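Local coordinates for protein TP_0956 (Treponema pallidum subsp. pallidum, PDB 3U64) that is a lipoprotein built largely of helices with tetratricopeptide-like repeats, and probably serves as the T-component of a TRAP transporter, associating with partner proteins, at residues L50-Y55 with R74-Y79; K142-C147 with V183-R188. All blocks are in the same frame, centred on the assembly; numbering follows the deposited sequence.

Interaction 1: residues L50-Y55 with R74-Y79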
loop_
_atom_site.group_PDB
_atom_site.type_symbol
_atom_site.label_atom_id
_atom_site.label_comp_id
_atom_site.label_asym_id
_atom_site.label_seq_id
_atom_site.Cartn_x
_atom_site.Cartn_y
_atom_site.Cartn_z
ATOM N N LEU A 50 -6.149 3.614 -0.464
ATOM C CA LEU A 50 -7.307 3.205 -1.273
ATOM C C LEU A 50 -8.605 3.638 -0.617
ATOM O O LEU A 50 -9.543 4.030 -1.297
ATOM C CB LEU A 50 -7.324 1.706 -1.569
ATOM C CG LEU A 50 -8.450 1.169 -2.465
ATOM C CD1 LEU A 50 -8.644 1.969 -3.784
ATOM C CD2 LEU A 50 -8.198 -0.302 -2.768
ATOM N N VAL A 51 -8.650 3.586 0.711
ATOM C CA VAL A 51 -9.792 4.111 1.464
ATOM C C VAL A 51 -10.082 5.584 1.124
ATOM O O VAL A 51 -11.228 5.968 0.853
ATOM C CB VAL A 51 -9.542 3.963 2.970
ATOM C CG1 VAL A 51 -10.656 4.602 3.768
ATOM C CG2 VAL A 51 -9.410 2.476 3.321
ATOM N N LEU A 52 -9.045 6.412 1.146
ATOM C CA LEU A 52 -9.199 7.799 0.737
ATOM C C LEU A 52 -9.796 7.836 -0.673
ATOM O O LEU A 52 -10.737 8.580 -0.952
ATOM C CB LEU A 52 -7.857 8.522 0.776
ATOM C CG LEU A 52 -7.423 9.298 2.028
ATOM C CD1 LEU A 52 -7.846 8.598 3.273
ATOM C CD2 LEU A 52 -5.913 9.485 2.028
ATOM N N LYS A 53 -9.272 7.000 -1.558
ATOM C CA LYS A 53 -9.713 7.015 -2.942
ATOM C C LYS A 53 -11.174 6.592 -3.085
ATOM O O LYS A 53 -11.927 7.204 -3.841
ATOM C CB LYS A 53 -8.776 6.180 -3.804
ATOM C CG LYS A 53 -7.409 6.841 -4.008
ATOM C CD LYS A 53 -7.513 7.858 -5.120
ATOM C CE LYS A 53 -6.957 9.199 -4.711
ATOM N NZ LYS A 53 -7.534 10.280 -5.587
ATOM N N VAL A 54 -11.586 5.573 -2.336
ATOM C CA VAL A 54 -12.981 5.139 -2.375
ATOM C C VAL A 54 -13.933 6.206 -1.846
ATOM O O VAL A 54 -14.960 6.493 -2.466
ATOM C CB VAL A 54 -13.194 3.813 -1.627
ATOM C CG1 VAL A 54 -14.674 3.536 -1.452
ATOM C CG2 VAL A 54 -12.523 2.666 -2.401
ATOM N N TYR A 55 -13.597 6.813 -0.713
ATOM C CA TYR A 55 -14.458 7.864 -0.183
ATOM C C TYR A 55 -14.521 9.008 -1.168
ATOM O O TYR A 55 -15.573 9.600 -1.396
ATOM C CB TYR A 55 -13.939 8.390 1.150
ATOM C CG TYR A 55 -14.422 7.597 2.336
ATOM C CD1 TYR A 55 -13.767 6.435 2.740
ATOM C CD2 TYR A 55 -15.524 8.012 3.064
ATOM C CE1 TYR A 55 -14.209 5.705 3.842
ATOM C CE2 TYR A 55 -15.973 7.291 4.169
ATOM C CZ TYR A 55 -15.311 6.142 4.553
ATOM O OH TYR A 55 -15.759 5.435 5.649
ATOM N N ARG A 74 -12.066 15.157 6.193
ATOM C CA ARG A 74 -11.407 14.836 7.453
ATOM C C ARG A 74 -10.296 13.812 7.219
ATOM O O ARG A 74 -9.198 13.920 7.769
ATOM C CB ARG A 74 -12.446 14.308 8.477
ATOM C CG ARG A 74 -11.866 13.507 9.648
ATOM C CD ARG A 74 -12.954 13.023 10.617
ATOM N NE ARG A 74 -14.110 12.471 9.914
ATOM C CZ ARG A 74 -15.379 12.660 10.280
ATOM N NH1 ARG A 74 -15.667 13.396 11.349
ATOM N NH2 ARG A 74 -16.365 12.117 9.573
ATOM N N LEU A 75 -10.598 12.818 6.392
ATOM C CA LEU A 75 -9.667 11.743 6.094
ATOM C C LEU A 75 -8.366 12.247 5.462
ATOM O O LEU A 75 -7.268 11.834 5.867
ATOM C CB LEU A 75 -10.339 10.757 5.153
ATOM C CG LEU A 75 -10.158 9.298 5.503
ATOM C CD1 LEU A 75 -10.199 9.103 7.008
ATOM C CD2 LEU A 75 -11.243 8.502 4.808
ATOM N N TYR A 76 -8.490 13.107 4.451
ATOM C CA TYR A 76 -7.315 13.707 3.821
ATOM C C TYR A 76 -6.490 14.496 4.826
ATOM O O TYR A 76 -5.261 14.390 4.837
ATOM C CB TYR A 76 -7.699 14.578 2.622
ATOM C CG TYR A 76 -7.676 13.778 1.340
ATOM C CD1 TYR A 76 -8.852 13.284 0.782
ATOM C CD2 TYR A 76 -6.469 13.453 0.728
ATOM C CE1 TYR A 76 -8.833 12.521 -0.372
ATOM C CE2 TYR A 76 -6.430 12.681 -0.428
ATOM C CZ TYR A 76 -7.623 12.219 -0.975
ATOM O OH TYR A 76 -7.612 11.447 -2.113
ATOM N N ILE A 77 -7.161 15.263 5.684
ATOM C CA ILE A 77 -6.448 16.090 6.668
ATOM C C ILE A 77 -5.697 15.243 7.714
ATOM O O ILE A 77 -4.542 15.536 8.057
ATOM C CB ILE A 77 -7.390 17.104 7.364
ATOM C CG1 ILE A 77 -7.877 18.134 6.345
ATOM C CG2 ILE A 77 -6.665 17.815 8.515
ATOM C CD1 ILE A 77 -9.089 18.895 6.780
ATOM N N MET A 78 -6.336 14.176 8.193
ATOM C CA MET A 78 -5.705 13.279 9.167
ATOM C C MET A 78 -4.573 12.493 8.534
ATOM O O MET A 78 -3.499 12.348 9.122
ATOM C CB MET A 78 -6.733 12.321 9.753
ATOM C CG MET A 78 -7.935 13.058 10.319
ATOM S SD MET A 78 -9.065 11.956 11.198
ATOM C CE MET A 78 -8.159 11.757 12.739
ATOM N N TYR A 79 -4.818 11.971 7.338
ATOM C CA TYR A 79 -3.744 11.336 6.607
ATOM C C TYR A 79 -2.588 12.315 6.386
ATOM O O TYR A 79 -1.430 11.981 6.629
ATOM C CB TYR A 79 -4.232 10.820 5.264
ATOM C CG TYR A 79 -3.166 10.088 4.515
ATOM C CD1 TYR A 79 -2.885 8.761 4.807
ATOM C CD2 TYR A 79 -2.429 10.720 3.513
ATOM C CE1 TYR A 79 -1.905 8.071 4.128
ATOM C CE2 TYR A 79 -1.448 10.041 2.818
ATOM C CZ TYR A 79 -1.187 8.710 3.133
ATOM O OH TYR A 79 -0.202 8.020 2.460
#

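Interaction 2: residues K142-C147 with V183-R188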
loop_
_atom_site.group_PDB
_atom_site.type_symbol
_atom_site.label_atom_id
_atom_site.label_comp_id
_atom_site.label_asym_id
_atom_site.label_seq_id
_atom_site.Cartn_x
_atom_site.Cartn_y
_atom_site.Cartn_z
ATOM N N LYS A 142 -21.843 37.649 8.219
ATOM C CA LYS A 142 -23.241 37.363 7.938
ATOM C C LYS A 142 -23.405 35.901 7.564
ATOM O O LYS A 142 -24.360 35.250 7.990
ATOM C CB LYS A 142 -23.791 38.256 6.827
ATOM C CG LYS A 142 -25.303 38.142 6.635
ATOM C CD LYS A 142 -25.818 39.080 5.537
ATOM C CE LYS A 142 -25.447 38.554 4.151
ATOM N NZ LYS A 142 -25.714 39.530 3.054
ATOM N N VAL A 143 -22.473 35.368 6.779
ATOM C CA VAL A 143 -22.620 33.978 6.361
ATOM C C VAL A 143 -22.324 33.025 7.514
ATOM O O VAL A 143 -22.925 31.957 7.613
ATOM C CB VAL A 143 -21.769 33.605 5.125
ATOM C CG1 VAL A 143 -20.257 33.569 5.457
ATOM C CG2 VAL A 143 -22.206 32.247 4.618
ATOM N N LEU A 144 -21.411 33.414 8.395
ATOM C CA LEU A 144 -21.098 32.562 9.536
ATOM C C LEU A 144 -22.255 32.574 10.535
ATOM O O LEU A 144 -22.396 31.658 11.338
ATOM C CB LEU A 144 -19.778 32.966 10.216
ATOM C CG LEU A 144 -18.477 32.682 9.447
ATOM C CD1 LEU A 144 -17.253 33.067 10.269
ATOM C CD2 LEU A 144 -18.367 31.232 9.030
ATOM N N SER A 145 -23.093 33.605 10.477
ATOM C CA SER A 145 -24.198 33.699 11.426
ATOM C C SER A 145 -25.348 32.757 11.028
ATOM O O SER A 145 -26.271 32.500 11.812
ATOM C CB SER A 145 -24.678 35.146 11.559
ATOM O OG SER A 145 -25.553 35.493 10.495
ATOM N N ARG A 146 -25.264 32.227 9.814
ATOM C CA ARG A 146 -26.251 31.274 9.328
ATOM C C ARG A 146 -25.984 29.861 9.857
ATOM O O ARG A 146 -26.888 29.019 9.906
ATOM C CB ARG A 146 -26.294 31.288 7.796
ATOM C CG ARG A 146 -26.696 32.644 7.213
ATOM C CD ARG A 146 -26.573 32.659 5.697
ATOM N NE ARG A 146 -27.470 31.699 5.057
ATOM C CZ ARG A 146 -27.399 31.344 3.775
ATOM N NH1 ARG A 146 -26.461 31.874 2.992
ATOM N NH2 ARG A 146 -28.269 30.465 3.276
ATOM N N CYS A 147 -24.744 29.623 10.281
ATOM C CA CYS A 147 -24.321 28.313 10.768
ATOM C C CYS A 147 -24.960 27.942 12.099
ATOM O O CYS A 147 -25.151 28.781 12.970
ATOM C CB CYS A 147 -22.789 28.262 10.898
ATOM S SG CYS A 147 -21.940 28.437 9.307
ATOM N N VAL A 183 -9.813 30.895 10.545
ATOM C CA VAL A 183 -9.855 31.141 11.972
ATOM C C VAL A 183 -11.242 31.589 12.400
ATOM O O VAL A 183 -11.742 31.118 13.420
ATOM C CB VAL A 183 -8.792 32.165 12.406
ATOM C CG1 VAL A 183 -8.928 32.474 13.894
ATOM C CG2 VAL A 183 -7.391 31.625 12.096
ATOM N N MET A 184 -11.874 32.466 11.615
ATOM C CA MET A 184 -13.234 32.905 11.926
ATOM C C MET A 184 -14.219 31.726 11.931
ATOM O O MET A 184 -15.141 31.684 12.748
ATOM C CB MET A 184 -13.713 34.014 10.970
ATOM C CG MET A 184 -12.945 35.337 11.078
ATOM S SD MET A 184 -12.926 36.041 12.754
ATOM C CE MET A 184 -11.225 35.706 13.237
ATOM N N MET A 185 -14.019 30.761 11.038
ATOM C CA MET A 185 -14.810 29.533 11.078
ATOM C C MET A 185 -14.550 28.759 12.371
ATOM O O MET A 185 -15.480 28.279 13.016
ATOM C CB MET A 185 -14.556 28.646 9.857
ATOM C CG MET A 185 -15.032 29.255 8.529
ATOM S SD MET A 185 -14.915 28.081 7.142
ATOM C CE MET A 185 -13.566 28.774 6.203
ATOM N N LEU A 186 -13.288 28.642 12.755
ATOM C CA LEU A 186 -12.970 27.980 14.018
ATOM C C LEU A 186 -13.612 28.726 15.207
ATOM O O LEU A 186 -14.258 28.115 16.076
ATOM C CB LEU A 186 -11.449 27.841 14.182
ATOM C CG LEU A 186 -10.783 26.806 13.259
ATOM C CD1 LEU A 186 -9.274 26.916 13.316
ATOM C CD2 LEU A 186 -11.208 25.379 13.597
ATOM N N GLU A 187 -13.468 30.049 15.227
ATOM C CA GLU A 187 -14.067 30.849 16.292
ATOM C C GLU A 187 -15.582 30.766 16.308
ATOM O O GLU A 187 -16.195 30.843 17.372
ATOM C CB GLU A 187 -13.628 32.302 16.208
ATOM C CG GLU A 187 -12.172 32.463 16.524
ATOM C CD GLU A 187 -11.740 33.896 16.481
ATOM O OE1 GLU A 187 -12.607 34.782 16.283
ATOM O OE2 GLU A 187 -10.529 34.137 16.641
ATOM N N ARG A 188 -16.191 30.589 15.141
ATOM C CA ARG A 188 -17.640 30.437 15.097
ATOM C C ARG A 188 -18.085 29.088 15.679
ATOM O O ARG A 188 -19.086 29.022 16.388
ATOM C CB ARG A 188 -18.177 30.622 13.682
ATOM C CG ARG A 188 -19.657 30.345 13.567
ATOM C CD ARG A 188 -20.513 31.341 14.362
ATOM N NE ARG A 188 -21.933 31.095 14.079
ATOM C CZ ARG A 188 -22.951 31.472 14.851
ATOM N NH1 ARG A 188 -22.732 32.139 15.972
ATOM N NH2 ARG A 188 -24.197 31.181 14.499
#

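Interaction 1: residues L50-Y55 with R74-Y79
Leu52 and Leu75 meet at the heart of a buried, apolar helix-to-helix contact between helix 41-61 and helix 66-89, with tyrosine rings packed round the two leucines. Leu52 lies across three side chains of the second helix. Its CG sits above the centre of the Tyr76 ring, 4.1 Å from the centroid and only 7° off the ring normal, a CH-pi contact. Its CD2 reaches over a face of Tyr79 instead, 4.2 Å from that ring's centroid; the two side chains cross at about a right angle. With CG anti to the backbone N (chi1 -177°), Tyr79 holds the CB-CG end of its side chain against that methyl. The CD1 branch of Leu52 faces Leu75, and the 3.3 Å between Leu52 CD1 and Leu75 CG is tighter than a normal carbon contact, so the exact rotation of these two leucines is doubtful. Consecutive helices running nearly antiparallel, with segment axes 10.3 Å apart and 157° between their directions, pack here as a helical hairpin, consistent with the tetratricopeptide-repeat character of the protein. Further along, Leu75 CD2 makes a CH-pi contact over one face of the Tyr55 ring, offset toward the rim and 4.2 Å from its centroid, while Val51 CG1 approaches that same methyl at 4.1 Å. At the other flank Lys53 bends back so that its CE comes 3.5 Å from Tyr76 OH. The polar ends look elsewhere: Tyr76 OH hydrogen-bonds Glu56, and Lys53 NZ forms salt bridges with Glu56 and with Glu38 of the second subunit. At the interface of the three-chain assembly, Leu43 of the second subunit packs on Tyr76 and Tyr79, and Leu50 of the third subunit on Val51.

Interaction 2: residues K142-C147 with V183-R188
The guanidinium of Arg188 lies against the backbone of residues 144-147, with Ser145 CA over one face and Cys147 O at the edge, near the plane. Arg188 NH2 donates to Cys147 O at 3.0 Å, in a bond bent to 140° at the hydrogen. Arg188 NE approaches Leu144 O obliquely; the 2.8 Å separation is short, but at 121° the bond is weak. The arginine gets there by holding CG anti to its backbone N (chi1 175°) and bending at chi2. Leu144 O also accepts the backbone N-H of Cys147, so this carbonyl has a backbone donor besides the weak arginine one, and the positive guanidinium would suit the partial negative charge of the carbonyls it meets. Leu144 itself supplies the apolar part: its CD1 rests 3.7 Å from Met184 CB and 3.5 Å from Met184 O, while CD2 touches Met185 CG at 3.9 Å, the Leu144 and Met185 side chains crossing at about a right angle. Ser145 OG turns back to Lys142 O, a local bond 2.8 Å long. An arginine side chain donating to backbone carbonyls, beside leucine-methionine packing, thus joins segment 142-147 to helix 176-192 in this all-helical fold. Phe128 of helix 128-132 packs on Leu144 and Cys147, and Leu155 of helix 152-166 touches both Cys147 and Met185.

Interactions 1 and 2 follow one another along the chain, with centres 25 Å apart and nearest atoms about 10 Å apart, so they do not touch. Helix 152-166 relates them: its Trp157 packs on Arg74, Ile77 and Met78 of segment 74-79, and the same helix also borders interaction 2. They differ in character and in setting. Interaction 1 is an apolar, buried hairpin contact that meets two other subunits of the three-chain assembly, whereas interaction 2 mixes arginine-to-carbonyl bonds with leucine packing, is partly buried, and touches no other chain of the assembly. Both belong to the helical T-component fold.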